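Local coordinates for protein MPT synthase subunit 2 (Burkholderia ambifaria, PDB 7L32) that probably serves as the large, catalytic subunit of molybdopterin synthase, which puts the dithiolene sulfurs into precursor Z to make molybdopterin, at residues R79-I84 / R111-A116; S117-M122 / L154-V159. All blocks are in the same frame, centred on the assembly; numbering follows the deposited sequence.

In the fold
Helix 111-128 carries one half of both contacts: its first turns meet the turn that follows helix 65-80 in contact 1, and the next turns receive the C-terminal helix 151-156 in contact 2. The two centres lie about 12 Å apart on the same side of the chain's centre, and the contacts touch directly. R80 NH1 probably donates a hydrogen bond to W157 O at 3.0 Å, W81 CH2 packs on F120 CB at 3.6 Å, and I84 CD1 meets S117 CB at 3.5 Å. Both also reach the second subunit, where F115 and R111 of contact 1 and E119 and R156 of contact 2 meet residues of the other copy.

Contact 1: R79-I84 / R111-A116; sequences RRWPGI and RGDAFA
The indole of W81 lies against A116, with CZ2 3.5 Å from A116 CB and A116 C above the rim of one ring face. R80 CB sits over the opposite face, also toward the rim, so the ring is held between its own preceding residue and helix 111-128. At the pyrrole end, W81 CD1 comes within 3.5 Å of D113 OD1; the carboxylate is tilted 55° from the ring plane, and no direct hydrogen bond spans the two segments. Water makes that link instead: two molecules each bridge P82 O and D113 OD2. This is where helix 65-80 ends and the chain turns into strand 85-91, beside the first turns of helix 111-128 in the MoaE fold. W81 to I84 form a type II turn, with G83 at positive phi (96°) and a weak bond from I84 N to W81 O. The turn presents P82 O to the waters and brings I84 CG2 to D113 CB at 4.2 Å. W81 places CG beside its backbone N (chi1 -65°), which swings the indole across to the helix. Farther out, I84 and D113 both touch A108 of strand 100-108, while R80 pairs with E76.

Contact 2: S117-M122 / L154-V159; sequences SCEFVM and LARWGV
A Schellman motif closes helix 151-156 where it docks on the middle of helix 111-128, and R156 and the next residue, W157, make the contact. G158, at positive phi, donates to A155 O, and V159 N returns to L154 O. F120 and W157 form an edge-to-face pair: the phenyl edge points at the indole face, F120 CD1 lies 3.6 Å from W157 CD2, and the planes stand at 89°. F120 CB adds a CH-pi contact, 4.0 Å from the centroid of the W157 six-membered ring. On the other indole face R156 CG sits over the centre, so W157 is sandwiched between an aromatic edge and an aliphatic chain. W157 NE1 bonds D123, one turn beyond F120, which should limit rotation of the indole. R156 runs extended, its CG anti to N (chi1 171°), carrying the guanidinium to E119, with W157 CH2 over the rim of one of its faces. The carboxylate and guanidinium planes are nearly perpendicular, and E119 OE1 approaches near the guanidinium plane; the salt bridge to NH1 is short at 2.8 Å but its hydrogen bond is weak, bent to 145°. A water accepts from R156 NH1 at 3.1 Å and also lies within weak hydrogen-bonding distance of E119 OE2.

Contact 1: R79-I84 / R111-A116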
loop_
_atom_site.group_PDB
_atom_site.type_symbol
_atom_site.label_atom_id
_atom_site.label_comp_id
_atom_site.label_asym_id
_atom_site.label_seq_id
_atom_site.Cartn_x
_atom_site.Cartn_y
_atom_site.Cartn_z
ATOM N N ARG A 79 -4.146 -16.937 -7.691
ATOM C CA ARG A 79 -4.154 -18.348 -7.309
ATOM C C ARG A 79 -3.811 -18.513 -5.830
ATOM O O ARG A 79 -4.382 -19.368 -5.143
ATOM C CB ARG A 79 -3.142 -19.127 -8.162
ATOM C CG ARG A 79 -3.263 -20.663 -8.049
ATOM C CD ARG A 79 -2.059 -21.397 -8.650
ATOM N NE ARG A 79 -0.854 -21.082 -7.894
ATOM C CZ ARG A 79 -0.544 -21.636 -6.725
ATOM N NH1 ARG A 79 -1.312 -22.566 -6.173
ATOM N NH2 ARG A 79 0.560 -21.239 -6.087
ATOM N N ARG A 80 -2.857 -17.730 -5.337
ATOM C CA ARG A 80 -2.409 -17.864 -3.952
ATOM C C ARG A 80 -3.408 -17.260 -2.970
ATOM O O ARG A 80 -3.581 -17.784 -1.866
ATOM C CB ARG A 80 -1.049 -17.200 -3.769
ATOM C CG ARG A 80 0.129 -17.945 -4.424
ATOM C CD ARG A 80 1.393 -17.087 -4.422
ATOM N NE ARG A 80 2.544 -17.792 -4.999
ATOM C CZ ARG A 80 3.651 -18.080 -4.335
ATOM N NH1 ARG A 80 3.810 -17.721 -3.059
ATOM N NH2 ARG A 80 4.639 -18.711 -4.966
ATOM N N TRP A 81 -4.063 -16.166 -3.351
ATOM C CA TRP A 81 -5.022 -15.465 -2.486
ATOM C C TRP A 81 -6.330 -15.351 -3.253
ATOM O O TRP A 81 -6.624 -14.308 -3.858
ATOM C CB TRP A 81 -4.506 -14.084 -2.055
ATOM C CG TRP A 81 -3.280 -14.149 -1.180
ATOM C CD1 TRP A 81 -3.237 -14.387 0.181
ATOM C CD2 TRP A 81 -1.916 -14.005 -1.607
ATOM N NE1 TRP A 81 -1.929 -14.399 0.611
ATOM C CE2 TRP A 81 -1.100 -14.163 -0.463
ATOM C CE3 TRP A 81 -1.307 -13.767 -2.854
ATOM C CZ2 TRP A 81 0.303 -14.089 -0.519
ATOM C CZ3 TRP A 81 0.091 -13.680 -2.914
ATOM C CH2 TRP A 81 0.880 -13.856 -1.751
ATOM N N PRO A 82 -7.129 -16.417 -3.273
ATOM C CA PRO A 82 -8.410 -16.358 -3.991
ATOM C C PRO A 82 -9.267 -15.214 -3.463
ATOM O O PRO A 82 -9.284 -14.935 -2.261
ATOM C CB PRO A 82 -9.043 -17.727 -3.698
ATOM C CG PRO A 82 -7.854 -18.633 -3.452
ATOM C CD PRO A 82 -6.852 -17.763 -2.734
ATOM N N GLY A 83 -9.936 -14.511 -4.380
ATOM C CA GLY A 83 -10.823 -13.418 -4.018
ATOM C C GLY A 83 -10.213 -12.025 -4.088
ATOM O O GLY A 83 -10.928 -11.046 -3.848
ATOM N N ILE A 84 -8.915 -11.901 -4.357
ATOM C CA ILE A 84 -8.302 -10.578 -4.508
ATOM C C ILE A 84 -8.536 -10.084 -5.934
ATOM O O ILE A 84 -8.954 -10.852 -6.810
ATOM C CB ILE A 84 -6.796 -10.586 -4.193
ATOM C CG1 ILE A 84 -6.026 -11.411 -5.241
ATOM C CG2 ILE A 84 -6.527 -11.102 -2.773
ATOM C CD1 ILE A 84 -4.504 -11.163 -5.231
ATOM N N ARG A 111 -7.305 -7.023 5.243
ATOM C CA ARG A 111 -6.030 -6.355 4.975
ATOM C C ARG A 111 -4.879 -7.343 4.819
ATOM O O ARG A 111 -3.954 -7.076 4.039
ATOM C CB ARG A 111 -5.708 -5.314 6.071
ATOM C CG ARG A 111 -5.482 -5.871 7.468
ATOM C CD ARG A 111 -5.149 -4.737 8.503
ATOM N NE ARG A 111 -4.898 -5.322 9.813
ATOM C CZ ARG A 111 -5.850 -5.696 10.658
ATOM N NH1 ARG A 111 -7.135 -5.500 10.383
ATOM N NH2 ARG A 111 -5.507 -6.281 11.803
ATOM N N GLY A 112 -4.940 -8.496 5.495
ATOM C CA GLY A 112 -3.838 -9.456 5.407
ATOM C C GLY A 112 -3.578 -9.918 3.983
ATOM O O GLY A 112 -2.434 -9.895 3.503
ATOM N N ASP A 113 -4.644 -10.305 3.277
ATOM C CA ASP A 113 -4.506 -10.746 1.885
ATOM C C ASP A 113 -4.137 -9.590 0.961
ATOM O O ASP A 113 -3.410 -9.773 -0.028
ATOM C CB ASP A 113 -5.810 -11.388 1.399
ATOM C CG ASP A 113 -6.065 -12.759 2.006
ATOM O OD1 ASP A 113 -5.271 -13.259 2.826
ATOM O OD2 ASP A 113 -7.088 -13.344 1.630
ATOM N N ALA A 114 -4.665 -8.397 1.228
ATOM C CA ALA A 114 -4.323 -7.254 0.393
ATOM C C ALA A 114 -2.829 -6.936 0.470
ATOM O O ALA A 114 -2.161 -6.808 -0.565
ATOM C CB ALA A 114 -5.172 -6.039 0.783
ATOM N N PHE A 115 -2.278 -6.818 1.688
ATOM C CA PHE A 115 -0.849 -6.525 1.841
ATOM C C PHE A 115 0.028 -7.619 1.231
ATOM O O PHE A 115 0.993 -7.328 0.515
ATOM C CB PHE A 115 -0.481 -6.399 3.320
ATOM C CG PHE A 115 -0.754 -5.053 3.898
ATOM C CD1 PHE A 115 -0.085 -3.924 3.413
ATOM C CD2 PHE A 115 -1.641 -4.921 4.961
ATOM C CE1 PHE A 115 -0.309 -2.659 3.978
ATOM C CE2 PHE A 115 -1.873 -3.676 5.533
ATOM C CZ PHE A 115 -1.209 -2.547 5.059
ATOM N N ALA A 116 -0.272 -8.879 1.532
ATOM C CA ALA A 116 0.598 -9.970 1.081
ATOM C C ALA A 116 0.631 -10.034 -0.439
ATOM O O ALA A 116 1.702 -10.178 -1.052
ATOM C CB ALA A 116 0.128 -11.303 1.665
HETATM O O HOH W 1 -7.661 -15.420 -0.134
HETATM O O HOH W 2 -8.889 -12.763 -0.337
#

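Contact 2: S117-M122 / L154-V159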
loop_
_atom_site.group_PDB
_atom_site.type_symbol
_atom_site.label_atom_id
_atom_site.label_comp_id
_atom_site.label_asym_id
_atom_site.label_seq_id
_atom_site.Cartn_x
_atom_site.Cartn_y
_atom_site.Cartn_z
ATOM N N SER A 117 -0.540 -9.936 -1.066
ATOM C CA SER A 117 -0.590 -10.041 -2.523
ATOM C C SER A 117 0.089 -8.851 -3.185
ATOM O O SER A 117 0.747 -9.006 -4.223
ATOM C CB SER A 117 -2.041 -10.183 -3.006
ATOM O OG SER A 117 -2.860 -9.063 -2.655
ATOM N N CYS A 118 -0.052 -7.654 -2.603
ATOM C CA CYS A 118 0.594 -6.482 -3.191
ATOM C C CYS A 118 2.112 -6.617 -3.139
ATOM O O CYS A 118 2.810 -6.336 -4.133
ATOM C CB CYS A 118 0.137 -5.215 -2.465
ATOM S SG CYS A 118 0.611 -3.678 -3.293
ATOM N N GLU A 119 2.650 -7.057 -1.997
ATOM C CA GLU A 119 4.100 -7.233 -1.907
ATOM C C GLU A 119 4.579 -8.369 -2.803
ATOM O O GLU A 119 5.641 -8.264 -3.439
ATOM C CB GLU A 119 4.516 -7.491 -0.453
ATOM C CG GLU A 119 6.007 -7.621 -0.283
ATOM C CD GLU A 119 6.478 -7.427 1.170
ATOM O OE1 GLU A 119 5.678 -7.608 2.120
ATOM O OE2 GLU A 119 7.654 -7.055 1.334
ATOM N N PHE A 120 3.818 -9.463 -2.857
ATOM C CA PHE A 120 4.175 -10.570 -3.752
ATOM C C PHE A 120 4.269 -10.096 -5.204
ATOM O O PHE A 120 5.228 -10.435 -5.927
ATOM C CB PHE A 120 3.148 -11.710 -3.612
ATOM C CG PHE A 120 3.322 -12.807 -4.642
ATOM C CD1 PHE A 120 4.221 -13.837 -4.428
ATOM C CD2 PHE A 120 2.572 -12.807 -5.818
ATOM C CE1 PHE A 120 4.434 -14.845 -5.407
ATOM C CE2 PHE A 120 2.761 -13.797 -6.784
ATOM C CZ PHE A 120 3.687 -14.827 -6.584
ATOM N N VAL A 121 3.266 -9.343 -5.661
ATOM C CA VAL A 121 3.273 -8.860 -7.046
ATOM C C VAL A 121 4.485 -7.964 -7.290
ATOM O O VAL A 121 5.152 -8.079 -8.324
ATOM C CB VAL A 121 1.949 -8.136 -7.385
ATOM C CG1 VAL A 121 2.047 -7.405 -8.752
ATOM C CG2 VAL A 121 0.749 -9.124 -7.417
ATOM N N MET A 122 4.802 -7.069 -6.342
ATOM C CA MET A 122 5.972 -6.199 -6.503
ATOM C C MET A 122 7.268 -7.007 -6.550
ATOM O O MET A 122 8.141 -6.743 -7.396
ATOM C CB MET A 122 6.057 -5.147 -5.369
ATOM C CG MET A 122 5.192 -3.873 -5.622
ATOM S SD MET A 122 5.639 -3.025 -7.182
ATOM C CE MET A 122 7.342 -2.622 -6.848
ATOM N N LEU A 154 12.410 -14.677 -2.627
ATOM C CA LEU A 154 12.191 -15.986 -3.236
ATOM C C LEU A 154 11.970 -17.048 -2.175
ATOM O O LEU A 154 11.063 -17.877 -2.294
ATOM C CB LEU A 154 13.396 -16.380 -4.089
ATOM C CG LEU A 154 13.752 -15.575 -5.337
ATOM C CD1 LEU A 154 14.840 -16.287 -6.125
ATOM C CD2 LEU A 154 12.510 -15.339 -6.182
ATOM N N ALA A 155 12.774 -17.017 -1.110
ATOM C CA ALA A 155 12.572 -17.968 -0.031
ATOM C C ALA A 155 11.237 -17.721 0.654
ATOM O O ALA A 155 10.512 -18.670 0.975
ATOM C CB ALA A 155 13.729 -17.885 0.970
ATOM N N ARG A 156 10.883 -16.446 0.854
ATOM C CA ARG A 156 9.632 -16.116 1.528
ATOM C C ARG A 156 8.438 -16.693 0.784
ATOM O O ARG A 156 7.500 -17.203 1.404
ATOM C CB ARG A 156 9.480 -14.594 1.656
ATOM C CG ARG A 156 8.095 -14.185 2.154
ATOM C CD ARG A 156 7.966 -12.669 2.369
ATOM N NE ARG A 156 6.690 -12.312 2.985
ATOM C CZ ARG A 156 6.273 -11.062 3.162
ATOM N NH1 ARG A 156 6.990 -10.028 2.751
ATOM N NH2 ARG A 156 5.105 -10.843 3.758
ATOM N N TRP A 157 8.443 -16.617 -0.544
ATOM C CA TRP A 157 7.285 -17.037 -1.321
ATOM C C TRP A 157 7.347 -18.511 -1.755
ATOM O O TRP A 157 6.502 -18.944 -2.537
ATOM C CB TRP A 157 7.073 -16.102 -2.522
ATOM C CG TRP A 157 6.936 -14.617 -2.148
ATOM C CD1 TRP A 157 7.737 -13.586 -2.576
ATOM C CD2 TRP A 157 5.963 -14.019 -1.259
ATOM N NE1 TRP A 157 7.318 -12.392 -2.017
ATOM C CE2 TRP A 157 6.230 -12.629 -1.216
ATOM C CE3 TRP A 157 4.884 -14.527 -0.509
ATOM C CZ2 TRP A 157 5.463 -11.730 -0.438
ATOM C CZ3 TRP A 157 4.121 -13.635 0.269
ATOM C CH2 TRP A 157 4.412 -12.253 0.286
ATOM N N GLY A 158 8.355 -19.265 -1.311
ATOM C CA GLY A 158 8.438 -20.703 -1.533
ATOM C C GLY A 158 8.989 -21.155 -2.864
ATOM O O GLY A 158 8.744 -22.297 -3.266
ATOM N N VAL A 159 9.783 -20.326 -3.536
ATOM C CA VAL A 159 10.334 -20.664 -4.844
ATOM C C VAL A 159 11.857 -20.723 -4.758
ATOM O O VAL A 159 12.479 -20.071 -3.912
ATOM C CB VAL A 159 9.871 -19.673 -5.938
ATOM C CG1 VAL A 159 8.338 -19.637 -6.025
ATOM C CG2 VAL A 159 10.423 -18.297 -5.681
HETATM O O HOH W 3 9.014 -9.740 0.466
#